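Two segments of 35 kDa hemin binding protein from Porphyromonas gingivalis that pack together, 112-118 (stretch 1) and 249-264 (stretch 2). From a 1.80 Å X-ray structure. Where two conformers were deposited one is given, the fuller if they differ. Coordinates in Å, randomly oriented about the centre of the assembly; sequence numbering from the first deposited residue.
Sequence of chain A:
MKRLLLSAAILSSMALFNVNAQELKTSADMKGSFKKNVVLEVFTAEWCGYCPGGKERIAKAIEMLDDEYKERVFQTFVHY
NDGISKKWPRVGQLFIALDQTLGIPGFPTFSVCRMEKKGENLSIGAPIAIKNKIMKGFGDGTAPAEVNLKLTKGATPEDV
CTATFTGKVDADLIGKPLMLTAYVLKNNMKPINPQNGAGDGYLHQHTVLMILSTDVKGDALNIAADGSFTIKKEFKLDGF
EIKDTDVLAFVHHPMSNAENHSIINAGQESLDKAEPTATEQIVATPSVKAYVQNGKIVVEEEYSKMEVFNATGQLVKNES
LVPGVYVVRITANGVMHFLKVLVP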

# COMPACT_ATOMS: atom_id res chain seq x y z
N VAL A 112 -17.44 0.80 -5.01
CA VAL A 112 -17.08 2.21 -5.19
C VAL A 112 -17.24 2.95 -3.86
O VAL A 112 -18.36 3.17 -3.40
CB VAL A 112 -17.93 2.90 -6.30
CG1 VAL A 112 -17.43 4.33 -6.50
CG2 VAL A 112 -17.78 2.13 -7.62
N CYS A 113 -16.10 3.30 -3.24
CA CYS A 113 -16.08 4.02 -1.98
C CYS A 113 -16.96 3.37 -0.90
O CYS A 113 -17.53 4.09 -0.08
CB CYS A 113 -16.53 5.48 -2.17
SG CYS A 113 -15.49 6.44 -3.31
N ARG A 114 -17.09 2.04 -0.93
CA ARG A 114 -17.98 1.30 0.01
C ARG A 114 -19.36 1.92 0.12
O ARG A 114 -19.98 1.93 1.20
CB ARG A 114 -17.34 1.23 1.41
CG ARG A 114 -15.92 0.58 1.37
CD ARG A 114 -15.27 0.61 2.75
NE ARG A 114 -13.94 0.01 2.69
CZ ARG A 114 -13.12 -0.16 3.72
NH1 ARG A 114 -13.48 0.27 4.95
NH2 ARG A 114 -11.93 -0.72 3.53
N MET A 115 -19.87 2.43 -1.00
CA MET A 115 -21.13 3.16 -0.97
C MET A 115 -22.33 2.22 -1.03
O MET A 115 -23.47 2.61 -0.70
CB MET A 115 -21.16 4.25 -2.06
CG MET A 115 -21.35 3.78 -3.47
SD MET A 115 -20.86 5.08 -4.69
CE MET A 115 -20.67 6.49 -3.68
N GLU A 116 -22.09 0.98 -1.44
CA GLU A 116 -23.16 -0.02 -1.55
C GLU A 116 -23.63 -0.54 -0.19
O GLU A 116 -22.80 -0.88 0.67
CB GLU A 116 -22.72 -1.19 -2.44
CG GLU A 116 -22.20 -0.77 -3.85
CD GLU A 116 -20.70 -0.35 -3.85
OE1 GLU A 116 -20.06 -0.41 -2.78
OE2 GLU A 116 -20.17 0.01 -4.93
N LYS A 117 -24.95 -0.66 -0.03
CA LYS A 117 -25.50 -1.40 1.13
C LYS A 117 -25.28 -2.88 0.90
O LYS A 117 -25.19 -3.32 -0.23
CB LYS A 117 -27.01 -1.11 1.32
CG LYS A 117 -27.28 0.36 1.55
CD LYS A 117 -28.38 0.62 2.57
CE LYS A 117 -28.51 2.11 2.83
NZ LYS A 117 -27.22 2.86 2.58
N LYS A 118 -25.21 -3.66 1.98
CA LYS A 118 -24.98 -5.09 1.87
C LYS A 118 -26.03 -5.70 0.98
O LYS A 118 -27.22 -5.45 1.17
CB LYS A 118 -25.04 -5.76 3.24
CG LYS A 118 -24.51 -7.18 3.20
CD LYS A 118 -24.21 -7.70 4.59
CE LYS A 118 -23.49 -9.04 4.51
NZ LYS A 118 -23.06 -9.50 5.84
N ALA A 249 -4.28 6.06 1.59
CA ALA A 249 -4.97 6.22 2.87
C ALA A 249 -6.34 6.79 2.61
O ALA A 249 -6.52 7.64 1.71
CB ALA A 249 -4.20 7.15 3.80
N PHE A 250 -7.32 6.33 3.39
CA PHE A 250 -8.65 6.92 3.27
C PHE A 250 -9.38 7.06 4.60
O PHE A 250 -9.22 6.22 5.50
CB PHE A 250 -9.48 6.20 2.20
CG PHE A 250 -9.56 4.71 2.35
CD1 PHE A 250 -10.58 4.11 3.11
CD2 PHE A 250 -8.64 3.89 1.68
CE1 PHE A 250 -10.68 2.70 3.21
CE2 PHE A 250 -8.71 2.47 1.77
CZ PHE A 250 -9.74 1.88 2.54
N VAL A 251 -10.15 8.15 4.70
CA VAL A 251 -11.05 8.41 5.84
C VAL A 251 -12.43 7.83 5.51
O VAL A 251 -12.96 8.01 4.39
CB VAL A 251 -11.16 9.94 6.09
CG1 VAL A 251 -12.07 10.22 7.27
CG2 VAL A 251 -9.76 10.58 6.32
N HIS A 252 -13.01 7.10 6.45
CA HIS A 252 -14.25 6.40 6.17
C HIS A 252 -15.10 6.23 7.41
O HIS A 252 -14.58 6.28 8.54
CB HIS A 252 -13.95 5.03 5.52
CG HIS A 252 -13.09 4.11 6.36
ND1 HIS A 252 -13.62 3.18 7.22
CD2 HIS A 252 -11.74 3.95 6.42
CE1 HIS A 252 -12.64 2.48 7.79
NE2 HIS A 252 -11.49 2.94 7.32
N HIS A 253 -16.39 6.02 7.19
CA HIS A 253 -17.30 5.63 8.25
C HIS A 253 -17.02 4.18 8.67
O HIS A 253 -16.45 3.40 7.92
CB HIS A 253 -18.75 5.82 7.79
CG HIS A 253 -19.11 7.27 7.55
ND1 HIS A 253 -19.33 8.16 8.57
CD2 HIS A 253 -19.26 7.97 6.40
CE1 HIS A 253 -19.62 9.35 8.06
NE2 HIS A 253 -19.57 9.26 6.75
N PRO A 254 -17.41 3.82 9.90
CA PRO A 254 -17.14 2.46 10.38
C PRO A 254 -17.75 1.38 9.49
O PRO A 254 -18.89 1.52 9.05
CB PRO A 254 -17.78 2.45 11.79
CG PRO A 254 -17.80 3.91 12.20
CD PRO A 254 -18.07 4.66 10.92
N MET A 255 -17.00 0.32 9.23
CA MET A 255 -17.51 -0.83 8.50
C MET A 255 -18.78 -1.42 9.13
O MET A 255 -19.63 -1.93 8.45
CB MET A 255 -16.43 -1.90 8.33
CG MET A 255 -15.17 -1.38 7.67
SD MET A 255 -13.96 -2.69 7.26
CE MET A 255 -15.07 -3.70 6.46
N SER A 256 -18.86 -1.31 10.45
CA SER A 256 -20.00 -1.84 11.22
C SER A 256 -21.31 -1.04 11.09
O SER A 256 -22.36 -1.50 11.60
CB SER A 256 -19.61 -1.91 12.71
OG SER A 256 -19.25 -0.60 13.17
N ASN A 257 -21.26 0.13 10.46
CA ASN A 257 -22.45 0.96 10.27
C ASN A 257 -23.13 0.54 8.98
O ASN A 257 -22.69 0.91 7.90
CB ASN A 257 -22.08 2.45 10.21
CG ASN A 257 -23.31 3.37 10.09
OD1 ASN A 257 -24.27 3.04 9.42
ND2 ASN A 257 -23.25 4.53 10.71
N ALA A 258 -24.21 -0.24 9.11
CA ALA A 258 -24.90 -0.75 7.93
C ALA A 258 -25.51 0.34 7.03
O ALA A 258 -25.61 0.16 5.81
CB ALA A 258 -25.96 -1.79 8.34
N GLU A 259 -25.89 1.46 7.66
CA GLU A 259 -26.56 2.57 6.99
C GLU A 259 -25.61 3.42 6.14
O GLU A 259 -26.01 3.96 5.11
CB GLU A 259 -27.24 3.48 8.02
CG GLU A 259 -28.48 2.87 8.69
CD GLU A 259 -28.17 1.70 9.60
OE1 GLU A 259 -27.18 1.79 10.36
OE2 GLU A 259 -28.92 0.71 9.54
N ASN A 260 -24.37 3.55 6.60
CA ASN A 260 -23.32 4.33 5.93
C ASN A 260 -21.96 3.89 6.43
O ASN A 260 -21.55 4.27 7.54
CB ASN A 260 -23.51 5.84 6.16
CG ASN A 260 -22.62 6.69 5.27
OD1 ASN A 260 -21.70 6.19 4.61
ND2 ASN A 260 -22.89 7.98 5.25
N HIS A 261 -21.28 3.07 5.62
CA HIS A 261 -19.93 2.59 5.89
C HIS A 261 -19.02 3.11 4.74
O HIS A 261 -18.00 2.48 4.37
CB HIS A 261 -19.93 1.05 5.97
CG HIS A 261 -20.84 0.41 4.96
ND1 HIS A 261 -22.13 0.02 5.26
CD2 HIS A 261 -20.66 0.14 3.64
CE1 HIS A 261 -22.70 -0.48 4.16
NE2 HIS A 261 -21.83 -0.40 3.17
N SER A 262 -19.39 4.26 4.18
CA SER A 262 -18.71 4.76 2.96
C SER A 262 -17.34 5.36 3.24
O SER A 262 -17.05 5.82 4.36
CB SER A 262 -19.60 5.78 2.19
OG SER A 262 -19.79 6.96 2.97
N ILE A 263 -16.51 5.34 2.20
CA ILE A 263 -15.23 6.04 2.21
C ILE A 263 -15.52 7.50 1.85
O ILE A 263 -16.18 7.79 0.84
CB ILE A 263 -14.24 5.39 1.22
CG1 ILE A 263 -14.08 3.89 1.56
CG2 ILE A 263 -12.92 6.16 1.24
CD1 ILE A 263 -13.08 3.12 0.64
N ILE A 264 -15.03 8.39 2.71
CA ILE A 264 -15.35 9.80 2.63
C ILE A 264 -14.35 10.50 1.67
O ILE A 264 -14.77 11.26 0.77
CB ILE A 264 -15.33 10.42 4.03
CG1 ILE A 264 -16.43 9.79 4.90
CG2 ILE A 264 -15.54 11.95 3.95
CD1 ILE A 264 -16.15 9.92 6.43
O HOH W 1 -16.15 1.27 5.93
O HOH W 2 -22.13 2.93 2.80
O HOH W 3 -25.46 -2.41 4.63

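Which hydrogen bonds join the two stretches directly? Three cross the contact, one from backbone to backbone and two with side-chain donors, and in each of them the acceptor is a backbone carbonyl oxygen, on stretch 1 in two cases and on stretch 2 in the third. Ile-263 N donates to Cys-113 O at 2.8 Å, nearly straight at 169°, so that the strand residue Ile-263 is held against a segment that is itself irregular. Farther along, the imidazole of His-261 takes over: its NE2 donates to Glu-116 O at 2.7 Å, with the oxygen near the plane of the ring, where the N-H bond points. At the exposed end, Lys-117 reaches across, and its NZ donates to Glu-259 O at 3.0 Å. Between the first two bonds, Ser-262 CA lies 3.3 Å from Cys-113 O and 3.6 Å from Arg-114 O, two CA-H...O contacts where these backbones run close.

How is the histidine held in position to make its bond? Its other nitrogen is also occupied, for His-261 ND1 donates to Asn-257 O at 2.8 Å within its own loop. With both nitrogens donating, the ring carries a proton on each and is therefore positively charged. The same loop is braced by Asn-257 OD1, which accepts from Asn-260 N at 2.9 Å, and by Asn-260 OD1, which accepts from Ser-262 OG at 2.6 Å and from Ser-262 N at 3.0 Å.

Where does the long side chain of Arg-114 go? Its CA-to-CB bond points toward stretch 2, and beyond its first torsion the chain runs extended, burying more area than any other residue here. Its aliphatic part packs on Ile-263, with Arg-114 CD 3.7 Å from Ile-263 CG1. The guanidinium then enters a pocket: Phe-250 CE1 lies over one of its faces, while Arg-114 NH2 approaches the edge of the phenyl ring, 3.5 Å from Phe-250 CZ. Arg-114 NH1 sits over a face of the His-252 ring, 3.7 Å from His-252 ND1, and is 3.6 Å from Met-255 CG. Cys-113 adds a smaller apolar contact, its CB 4.1 Å from Ile-263 CB.

What do the waters add? Each of three bridges the stretches. Water 1 accepts from Arg-114 NH1 at 3.0 Å and donates to His-253 O at 2.9 Å and His-261 O at 2.7 Å, linking the guanidinium to two loop carbonyls. Water 2 joins Arg-114 O to His-261 N, at 2.9 Å from each atom. Water 3 accepts from Lys-118 N at 2.9 Å and donates to Ala-258 O at 2.8 Å.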